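PDB 5N5D: methyltransferase from Streptomyces regensis, which probably transfers a methyl group from S-adenosylmethionine to a hydroxyl oxygen of an intermediate in the biosynthesis of tomaymycin. Local coordinates for residues A[92-97]-A[119-124]; A[86-91]-A[114-119]. All coordinates share one frame; numbering follows the deposited sequence. Where two conformers were deposited one is given.

Interaction 1. Residues A[92-97]-A[119-124]; sequences IEWERS and VGRALD. With SAM (S-adenosylmethionine), chain H.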
ATOM      1  N   ILE A  92      -6.557   7.226 -20.010  1.00 14.06           N
ATOM      2  CA  ILE A  92      -5.954   7.271 -21.339  1.00 14.13           C
ATOM      3  C   ILE A  92      -5.641   5.857 -21.806  1.00 14.21           C
ATOM      4  O   ILE A  92      -5.038   5.070 -21.069  1.00 14.85           O
ATOM      5  CB  ILE A  92      -4.655   8.102 -21.349  1.00 15.55           C
ATOM      6  CG1 ILE A  92      -4.899   9.502 -20.790  1.00 14.75           C
ATOM      7  CG2 ILE A  92      -4.087   8.159 -22.771  1.00 19.41           C
ATOM      8  CD1 ILE A  92      -3.624  10.311 -20.578  1.00 17.15           C
ATOM      9  N   GLU A  93      -5.972   5.571 -23.064  1.00 15.26           N
ATOM     10  CA  GLU A  93      -5.710   4.266 -23.666  1.00 16.81           C
ATOM     11  C   GLU A  93      -5.379   4.427 -25.143  1.00 17.56           C
ATOM     12  O   GLU A  93      -6.103   5.110 -25.872  1.00 17.96           O
ATOM     13  CB  GLU A  93      -6.922   3.343 -23.493  1.00 17.26           C
ATOM     14  CG  GLU A  93      -6.845   2.032 -24.271  1.00 19.13           C
ATOM     15  CD  GLU A  93      -5.602   1.243 -23.941  1.00 19.96           C
ATOM     16  OE1 GLU A  93      -5.301   1.084 -22.736  1.00 18.05           O
ATOM     17  OE2 GLU A  93      -4.914   0.791 -24.882  1.00 20.13           O
ATOM     18  N   TRP A  94      -4.306   3.766 -25.585  1.00 17.87           N
ATOM     19  CA  TRP A  94      -3.844   3.869 -26.967  1.00 23.61           C
ATOM     20  C   TRP A  94      -4.709   3.076 -27.945  1.00 21.63           C
ATOM     21  O   TRP A  94      -4.902   3.517 -29.085  1.00 23.23           O
ATOM     22  CB  TRP A  94      -2.382   3.406 -27.032  1.00 33.89           C
ATOM     23  CG  TRP A  94      -1.873   3.030 -28.386  1.00 56.98           C
ATOM     24  CD1 TRP A  94      -1.543   1.776 -28.815  1.00 71.28           C
ATOM     25  CD2 TRP A  94      -1.612   3.911 -29.483  1.00 71.70           C
ATOM     26  NE1 TRP A  94      -1.100   1.822 -30.113  1.00 82.03           N
ATOM     27  CE2 TRP A  94      -1.132   3.121 -30.547  1.00 83.12           C
ATOM     28  CE3 TRP A  94      -1.742   5.289 -29.673  1.00 77.01           C
ATOM     29  CZ2 TRP A  94      -0.783   3.664 -31.783  1.00 91.07           C
ATOM     30  CZ3 TRP A  94      -1.396   5.826 -30.902  1.00 84.89           C
ATOM     31  CH2 TRP A  94      -0.921   5.015 -31.938  1.00 90.88           C
ATOM     32  N   GLU A  95      -5.244   1.927 -27.533  1.00 20.54           N
ATOM     33  CA  GLU A  95      -5.992   1.052 -28.426  0.56 22.44           C
ATOM     34  C   GLU A  95      -7.482   1.362 -28.318  1.00 17.61           C
ATOM     35  O   GLU A  95      -8.085   1.176 -27.256  1.00 20.48           O
ATOM     36  CB  GLU A  95      -5.718  -0.409 -28.076  0.56 22.91           C
ATOM     37  CG  GLU A  95      -6.195  -1.413 -29.108  0.56 28.69           C
ATOM     38  CD  GLU A  95      -5.454  -1.295 -30.426  0.56 33.77           C
ATOM     39  OE1 GLU A  95      -6.091  -0.931 -31.435  0.56 35.42           O
ATOM     40  OE2 GLU A  95      -4.233  -1.560 -30.448  0.56 36.82           O
ATOM     41  N   ARG A  96      -8.082   1.810 -29.425  1.00 22.51           N
ATOM     42  CA  ARG A  96      -9.491   2.198 -29.383  1.00 21.84           C
ATOM     43  C   ARG A  96     -10.388   1.034 -28.978  1.00 21.15           C
ATOM     44  O   ARG A  96     -11.341   1.221 -28.213  1.00 20.35           O
ATOM     45  CB  ARG A  96      -9.932   2.759 -30.733  1.00 24.32           C
ATOM     46  CG  ARG A  96     -11.385   3.221 -30.737  1.00 23.99           C
ATOM     47  CD  ARG A  96     -11.711   4.055 -31.961  1.00 26.46           C
ATOM     48  NE  ARG A  96     -10.914   5.278 -32.009  1.00 26.87           N
ATOM     49  CZ  ARG A  96     -11.165   6.370 -31.293  1.00 28.79           C
ATOM     50  NH1 ARG A  96     -12.200   6.408 -30.462  1.00 29.80           N
ATOM     51  NH2 ARG A  96     -10.377   7.431 -31.409  1.00 30.73           N
ATOM     52  N   SER A  97     -10.112  -0.172 -29.482  1.00 22.83           N
ATOM     53  CA  SER A  97     -10.976  -1.310 -29.176  0.74 22.14           C
ATOM     54  C   SER A  97     -10.985  -1.613 -27.683  1.00 21.59           C
ATOM     55  O   SER A  97     -12.030  -1.971 -27.123  1.00 22.47           O
ATOM     56  CB  SER A  97     -10.535  -2.540 -29.970  0.74 23.44           C
ATOM     57  OG  SER A  97      -9.240  -2.959 -29.589  0.74 24.81           O
ATOM     58  N   VAL A 119      -8.535   8.463 -26.090  1.00 19.31           N
ATOM     59  CA  VAL A 119      -7.940   7.431 -26.931  1.00 20.40           C
ATOM     60  C   VAL A 119      -6.762   8.052 -27.670  1.00 21.83           C
ATOM     61  O   VAL A 119      -6.935   9.012 -28.434  1.00 24.38           O
ATOM     62  CB  VAL A 119      -8.965   6.840 -27.915  1.00 23.82           C
ATOM     63  CG1 VAL A 119      -8.295   5.876 -28.884  1.00 25.10           C
ATOM     64  CG2 VAL A 119     -10.066   6.129 -27.151  1.00 25.34           C
ATOM     65  N   GLY A 120      -5.578   7.502 -27.458  1.00 22.77           N
ATOM     66  CA  GLY A 120      -4.396   7.948 -28.170  1.00 23.48           C
ATOM     67  C   GLY A 120      -3.145   7.691 -27.352  1.00 21.82           C
ATOM     68  O   GLY A 120      -3.181   7.093 -26.279  1.00 21.64           O
ATOM     69  N   ARG A 121      -2.025   8.162 -27.899  1.00 22.83           N
ATOM     70  CA  ARG A 121      -0.740   8.050 -27.219  1.00 22.55           C
ATOM     71  C   ARG A 121      -0.723   8.958 -25.998  1.00 20.87           C
ATOM     72  O   ARG A 121      -0.994  10.156 -26.105  1.00 22.12           O
ATOM     73  CB  ARG A 121       0.399   8.431 -28.161  1.00 29.63           C
ATOM     74  CG  ARG A 121       1.169   7.267 -28.752  1.00 42.49           C
ATOM     75  CD  ARG A 121       2.308   7.789 -29.609  1.00 60.00           C
ATOM     76  NE  ARG A 121       3.233   8.599 -28.819  1.00 77.79           N
ATOM     77  CZ  ARG A 121       3.862   9.686 -29.256  1.00 93.72           C
ATOM     78  NH1 ARG A 121       3.674  10.133 -30.493  1.00110.51           N
ATOM     79  NH2 ARG A 121       4.683  10.341 -28.445  1.00 79.90           N
ATOM     80  N   ALA A 122      -0.380   8.394 -24.838  1.00 20.47           N
ATOM     81  CA  ALA A 122      -0.463   9.164 -23.601  1.00 18.83           C
ATOM     82  C   ALA A 122       0.390  10.426 -23.659  1.00 18.96           C
ATOM     83  O   ALA A 122      -0.032  11.485 -23.181  1.00 18.32           O
ATOM     84  CB  ALA A 122      -0.057   8.296 -22.414  1.00 19.31           C
ATOM     85  N   LEU A 123       1.592  10.347 -24.234  1.00 20.11           N
ATOM     86  CA  LEU A 123       2.438  11.536 -24.274  1.00 20.44           C
ATOM     87  C   LEU A 123       1.872  12.615 -25.189  1.00 22.01           C
ATOM     88  O   LEU A 123       2.248  13.786 -25.051  1.00 21.85           O
ATOM     89  CB  LEU A 123       3.862  11.169 -24.698  1.00 21.81           C
ATOM     90  CG  LEU A 123       4.699  10.408 -23.664  1.00 22.85           C
ATOM     91  CD1 LEU A 123       6.100  10.158 -24.194  1.00 24.23           C
ATOM     92  CD2 LEU A 123       4.767  11.128 -22.317  1.00 22.46           C
ATOM     93  N   ASP A 124       0.980  12.256 -26.114  1.00 21.89           N
ATOM     94  CA  ASP A 124       0.272  13.259 -26.903  1.00 22.80           C
ATOM     95  C   ASP A 124      -0.905  13.846 -26.137  1.00 21.99           C
ATOM     96  O   ASP A 124      -1.211  15.033 -26.289  1.00 23.50           O
ATOM     97  CB  ASP A 124      -0.230  12.646 -28.215  1.00 24.70           C
ATOM     98  CG  ASP A 124       0.896  12.242 -29.153  1.00 28.79           C
ATOM     99  OD1 ASP A 124       1.999  12.816 -29.056  1.00 30.09           O
ATOM    100  OD2 ASP A 124       0.666  11.355 -30.008  1.00 30.63           O
TER
HETATM  101  N   SAM H 306      -4.688  -0.391 -15.826  1.00 16.05           N
HETATM  102  CA  SAM H 306      -5.322  -1.575 -16.439  1.00 16.39           C
HETATM  103  C   SAM H 306      -5.957  -2.480 -15.335  1.00 18.37           C
HETATM  104  O   SAM H 306      -5.271  -2.676 -14.306  1.00 17.12           O
HETATM  105  OXT SAM H 306      -7.095  -2.947 -15.549  1.00 18.13           O
HETATM  106  CB  SAM H 306      -4.290  -2.387 -17.259  1.00 16.39           C
HETATM  107  CG  SAM H 306      -3.472  -1.496 -18.186  1.00 17.32           C
HETATM  108  SD  SAM H 306      -2.447  -2.569 -19.221  1.00 21.60           S
HETATM  109  CE  SAM H 306      -1.219  -3.062 -18.070  1.00 21.28           C
HETATM  110  C5' SAM H 306      -1.463  -1.375 -20.190  1.00 20.70           C
HETATM  111  C4' SAM H 306      -2.298  -0.593 -21.184  1.00 20.81           C
HETATM  112  O4' SAM H 306      -1.569   0.557 -21.668  1.00 21.69           O
HETATM  113  C3' SAM H 306      -2.737  -1.391 -22.419  1.00 19.34           C
HETATM  114  O3' SAM H 306      -4.155  -1.349 -22.529  1.00 19.12           O
HETATM  115  C2' SAM H 306      -2.005  -0.697 -23.578  1.00 18.92           C
HETATM  116  O2' SAM H 306      -2.755  -0.694 -24.787  1.00 19.71           O
HETATM  117  C1' SAM H 306      -1.867   0.719 -23.035  1.00 20.95           C
HETATM  118  N9  SAM H 306      -0.804   1.509 -23.644  1.00 19.22           N
HETATM  119  C8  SAM H 306       0.444   1.083 -24.015  1.00 19.40           C
HETATM  120  N7  SAM H 306       1.218   2.033 -24.481  1.00 18.61           N
HETATM  121  C5  SAM H 306       0.422   3.168 -24.410  1.00 18.95           C
HETATM  122  C6  SAM H 306       0.662   4.516 -24.732  1.00 18.57           C
HETATM  123  N6  SAM H 306       1.825   4.967 -25.219  1.00 20.80           N
HETATM  124  N1  SAM H 306      -0.340   5.401 -24.526  1.00 18.46           N
HETATM  125  C2  SAM H 306      -1.500   4.954 -24.036  1.00 19.33           C
HETATM  126  N3  SAM H 306      -1.842   3.707 -23.697  1.00 18.85           N
HETATM  127  C4  SAM H 306      -0.829   2.856 -23.905  1.00 18.93           C

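Interaction 2. Residues A[86-91]-A[114-119]; sequences DGRLVT and LVEQHV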
ATOM      1  N   ASP A  86     -18.889  14.622  -7.281  1.00 19.71           N
ATOM      2  CA  ASP A  86     -18.345  15.690  -8.109  1.00 19.01           C
ATOM      3  C   ASP A  86     -16.931  15.379  -8.584  1.00 20.57           C
ATOM      4  O   ASP A  86     -16.241  16.271  -9.086  1.00 22.92           O
ATOM      5  CB  ASP A  86     -18.376  17.030  -7.366  1.00 23.29           C
ATOM      6  CG  ASP A  86     -17.497  17.054  -6.122  1.00 26.77           C
ATOM      7  OD1 ASP A  86     -17.048  15.992  -5.650  1.00 26.46           O
ATOM      8  OD2 ASP A  86     -17.264  18.171  -5.606  1.00 31.64           O
ATOM      9  N   GLY A  87     -16.501  14.125  -8.465  1.00 21.73           N
ATOM     10  CA  GLY A  87     -15.162  13.748  -8.866  1.00 18.67           C
ATOM     11  C   GLY A  87     -15.064  13.381 -10.338  1.00 17.48           C
ATOM     12  O   GLY A  87     -16.056  13.302 -11.064  1.00 20.94           O
ATOM     13  N   ARG A  88     -13.830  13.148 -10.783  1.00 16.29           N
ATOM     14  CA  ARG A  88     -13.615  12.701 -12.150  1.00 16.90           C
ATOM     15  C   ARG A  88     -12.377  11.824 -12.226  1.00 16.49           C
ATOM     16  O   ARG A  88     -11.367  12.094 -11.569  1.00 16.46           O
ATOM     17  CB  ARG A  88     -13.475  13.874 -13.126  1.00 22.85           C
ATOM     18  CG  ARG A  88     -13.471  13.430 -14.591  1.00 30.71           C
ATOM     19  CD  ARG A  88     -14.383  14.279 -15.469  1.00 47.05           C
ATOM     20  NE  ARG A  88     -13.836  15.611 -15.717  1.00 64.11           N
ATOM     21  CZ  ARG A  88     -14.178  16.713 -15.057  1.00 81.22           C
ATOM     22  NH1 ARG A  88     -13.612  17.871 -15.374  1.00 87.17           N
ATOM     23  NH2 ARG A  88     -15.082  16.675 -14.086  1.00 89.59           N
ATOM     24  N   LEU A  89     -12.491  10.763 -13.016  1.00 14.69           N
ATOM     25  CA  LEU A  89     -11.374   9.934 -13.445  1.00 14.78           C
ATOM     26  C   LEU A  89     -11.104  10.245 -14.910  1.00 16.13           C
ATOM     27  O   LEU A  89     -11.993  10.100 -15.756  1.00 16.53           O
ATOM     28  CB  LEU A  89     -11.687   8.447 -13.262  1.00 14.24           C
ATOM     29  CG  LEU A  89     -10.653   7.492 -13.867  1.00 14.55           C
ATOM     30  CD1 LEU A  89      -9.326   7.606 -13.139  1.00 15.03           C
ATOM     31  CD2 LEU A  89     -11.167   6.063 -13.840  1.00 14.12           C
ATOM     32  N   VAL A  90      -9.893  10.699 -15.202  1.00 15.02           N
ATOM     33  CA  VAL A  90      -9.444  10.896 -16.572  1.00 14.36           C
ATOM     34  C   VAL A  90      -8.542   9.721 -16.893  1.00 15.05           C
ATOM     35  O   VAL A  90      -7.546   9.499 -16.200  1.00 15.32           O
ATOM     36  CB  VAL A  90      -8.706  12.234 -16.730  1.00 14.62           C
ATOM     37  CG1 VAL A  90      -8.241  12.428 -18.170  1.00 17.16           C
ATOM     38  CG2 VAL A  90      -9.602  13.390 -16.305  1.00 16.58           C
ATOM     39  N   THR A  91      -8.887   8.946 -17.917  1.00 14.74           N
ATOM     40  CA  THR A  91      -8.107   7.759 -18.237  1.00 14.90           C
ATOM     41  C   THR A  91      -7.755   7.735 -19.718  1.00 15.85           C
ATOM     42  O   THR A  91      -8.531   8.182 -20.566  1.00 17.03           O
ATOM     43  CB  THR A  91      -8.852   6.476 -17.811  1.00 14.80           C
ATOM     44  OG1 THR A  91      -7.998   5.345 -18.009  1.00 15.86           O
ATOM     45  CG2 THR A  91     -10.170   6.313 -18.570  1.00 16.27           C
ATOM     46  N   LEU A 114     -18.637   9.762 -14.141  1.00 17.81           N
ATOM     47  CA  LEU A 114     -17.432  10.173 -13.439  1.00 18.77           C
ATOM     48  C   LEU A 114     -16.167  10.022 -14.267  1.00 19.08           C
ATOM     49  O   LEU A 114     -15.090  10.362 -13.775  1.00 20.61           O
ATOM     50  CB  LEU A 114     -17.265   9.357 -12.155  1.00 19.19           C
ATOM     51  CG  LEU A 114     -18.417   9.412 -11.155  1.00 21.24           C
ATOM     52  CD1 LEU A 114     -18.208   8.366 -10.072  1.00 23.71           C
ATOM     53  CD2 LEU A 114     -18.536  10.787 -10.549  1.00 21.48           C
ATOM     54  N   VAL A 115     -16.250   9.504 -15.488  1.00 18.59           N
ATOM     55  CA  VAL A 115     -15.057   9.114 -16.231  1.00 17.42           C
ATOM     56  C   VAL A 115     -14.982   9.902 -17.529  1.00 17.46           C
ATOM     57  O   VAL A 115     -15.977  10.041 -18.249  1.00 20.26           O
ATOM     58  CB  VAL A 115     -15.026   7.601 -16.509  1.00 18.38           C
ATOM     59  CG1 VAL A 115     -13.731   7.221 -17.219  1.00 21.48           C
ATOM     60  CG2 VAL A 115     -15.149   6.826 -15.213  1.00 15.60           C
ATOM     61  N   GLU A 116     -13.789  10.408 -17.819  1.00 15.61           N
ATOM     62  CA  GLU A 116     -13.462  11.070 -19.073  1.00 17.78           C
ATOM     63  C   GLU A 116     -12.386  10.229 -19.746  1.00 17.49           C
ATOM     64  O   GLU A 116     -11.230  10.222 -19.304  1.00 17.15           O
ATOM     65  CB  GLU A 116     -12.986  12.496 -18.811  1.00 19.40           C
ATOM     66  CG  GLU A 116     -12.457  13.238 -20.014  1.00 24.01           C
ATOM     67  CD  GLU A 116     -11.883  14.579 -19.623  1.00 28.25           C
ATOM     68  OE1 GLU A 116     -12.567  15.312 -18.877  1.00 30.26           O
ATOM     69  OE2 GLU A 116     -10.746  14.885 -20.032  1.00 28.74           O
ATOM     70  N   GLN A 117     -12.764   9.504 -20.794  1.00 18.07           N
ATOM     71  CA  GLN A 117     -11.835   8.641 -21.504  1.00 16.88           C
ATOM     72  C   GLN A 117     -11.190   9.377 -22.671  1.00 17.94           C
ATOM     73  O   GLN A 117     -11.839  10.166 -23.365  1.00 20.22           O
ATOM     74  CB  GLN A 117     -12.544   7.396 -22.033  1.00 16.64           C
ATOM     75  CG  GLN A 117     -13.019   6.447 -20.958  1.00 17.37           C
ATOM     76  CD  GLN A 117     -13.517   5.145 -21.543  1.00 19.79           C
ATOM     77  OE1 GLN A 117     -14.713   4.855 -21.511  1.00 21.59           O
ATOM     78  NE2 GLN A 117     -12.603   4.356 -22.092  1.00 18.82           N
ATOM     79  N   HIS A 118      -9.910   9.079 -22.899  1.00 17.83           N
ATOM     80  CA  HIS A 118      -9.156   9.579 -24.039  1.00 18.37           C
ATOM     81  C   HIS A 118      -8.530   8.401 -24.763  1.00 19.66           C
ATOM     82  O   HIS A 118      -8.058   7.453 -24.128  1.00 19.48           O
ATOM     83  CB  HIS A 118      -8.064  10.562 -23.606  1.00 20.06           C
ATOM     84  CG  HIS A 118      -8.595  11.821 -22.997  1.00 21.84           C
ATOM     85  ND1 HIS A 118      -8.681  13.006 -23.694  1.00 24.57           N
ATOM     86  CD2 HIS A 118      -9.083  12.075 -21.760  1.00 22.61           C
ATOM     87  CE1 HIS A 118      -9.194  13.939 -22.909  1.00 25.14           C
ATOM     88  NE2 HIS A 118      -9.445  13.398 -21.730  1.00 22.76           N
ATOM     89  N   VAL A 119      -8.535   8.463 -26.090  1.00 19.31           N
ATOM     90  CA  VAL A 119      -7.940   7.431 -26.931  1.00 20.40           C
ATOM     91  C   VAL A 119      -6.762   8.052 -27.670  1.00 21.83           C
ATOM     92  O   VAL A 119      -6.935   9.012 -28.434  1.00 24.38           O
ATOM     93  CB  VAL A 119      -8.965   6.840 -27.915  1.00 23.82           C
ATOM     94  CG1 VAL A 119      -8.295   5.876 -28.884  1.00 25.10           C
ATOM     95  CG2 VAL A 119     -10.066   6.129 -27.151  1.00 25.34           C
TER
HETATM   96  O   HOH W   1     -11.574  16.712 -16.816  1.00 44.77           O

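Interaction 1. Residues A[92-97]-A[119-124]
The carbonyl O of Glu-93 accepts a hydrogen bond from Gly-120 N at 2.9 Å, and the same oxygen takes a CA-H...O contact from Val-119 CA. This is the last parallel rung between the two chains, which then part. The tight part lies here and just beyond the C2 edge of the adenine of SAM. Ile-92 CG2, held anti to the backbone N, rests on Gly-120 O. The same Ile-92 CG2 lies 4.0 Å from Ala-122 CB. Gly-120 O also receives a CA-H...O contact from Trp-94. Gly-120 adopts backbone angles (phi 153°, psi -175°) at which a CB would jam against the preceding carbonyl oxygen.

Toward solvent the contact is carried by exposed side chains. The indole of Trp-94 presents CE3 in plane to Arg-121 N, and its CZ3 lies 3.6 Å from Arg-121 CG as the two side chains run alongside. Farther out, the guanidinium of Arg-96 lays one face over Val-119 CG1, offset toward its rim.

The ribose and adenine of SAM lie against the two chains where they separate. The Glu-93 carboxylate grips both ribose hydroxyls, OE1 accepting from O3' of SAM at 2.7 Å and OE2 from O2' of SAM at 2.6 Å; Phe-71 N also bonds OE1, and Glu-95 N bonds OE2 on its anti side, so the carboxylate is fixed against rotation. Ala-122 N, at the start of helix 122-125, donates to SAM N1 over 3.0 Å. An acidic residue ending the second strand and accepting hydrogen bonds from both ribose hydroxyls is a hallmark of Rossmann-like, SAM-dependent methyltransferases.

Interaction 2. Residues A[86-91]-A[114-119]
Glu-116 reaches to Arg-88 on the neighbouring strand, and its side chain can be followed outward. CB sits 4.0 Å from Arg-88 CD and equally far from Leu-89 O. CG stands anti to the backbone N (chi1 173°), and the extended chain beyond it carries CD alongside Val-90, near CG2. At the tip the oxygens diverge. OE1 meets the edge of the Arg-88 guanidinium in a salt bridge whose hydrogen bond, from Arg-88 NE to Glu-116 OE1 at 3.4 Å, is weak; a water that accepts from Arg-88 NE and donates to Glu-116 OE1 reinforces it. OE2 offers its anti lone pair to NE2 of His-118, which donates in the plane of its ring over 2.6 Å. An alanine in place of Glu-116 would probably leave His-118 NE2 and the Arg-88 guanidinium without their carboxylate partner and free the imidazole to turn.

Beneath these side chains strands 88-91 and 115-119 run parallel, 10° apart, joined by four backbone hydrogen bonds: Leu-89 N to Leu-114 O, Glu-116 N to Leu-89 O, Thr-91 N to Glu-116 O, and His-118 N to Thr-91 O. They are the two strands of a beta-alpha-beta unit whose crossover is helix 96-108, and strand 115-119 is the outermost strand of the Rossmann-like sheet at this side of the chain.

The other face of the pair turns toward that helix. Thr-91 CG2 packs 3.7 Å from Gln-117 CG and 3.9 Å from Val-115 CG1, while its OG1 bonds to Thr-70 and Glu-67; Gln-117 NE2 in turn reaches Ala-99 O on the helix. On the face bearing Glu-116, Val-90 CG1 approaches His-118 CD2 obliquely at 3.7 Å.

Interactions 1 and 2 are successive lengths of one parallel strand pair, their centres 13 Å apart. Strand 88-93 runs through both, and Val-119, which closes the second segment of interaction 2, opens that of interaction 1. The ladder continues across the junction, where Glu-93 N lies 3.0 Å from His-118 O in a probable hydrogen bond. Interaction 2 is the body of the pair within the sheet; interaction 1 is its C-terminal end, where the strands give way to the loops that receive SAM. The side chain of Thr-91 is still about 7 Å from the cofactor. Gly-69, Asp-143, Ser-75 and Val-45 supply further hydrogen bonds to SAM from other parts of the chain.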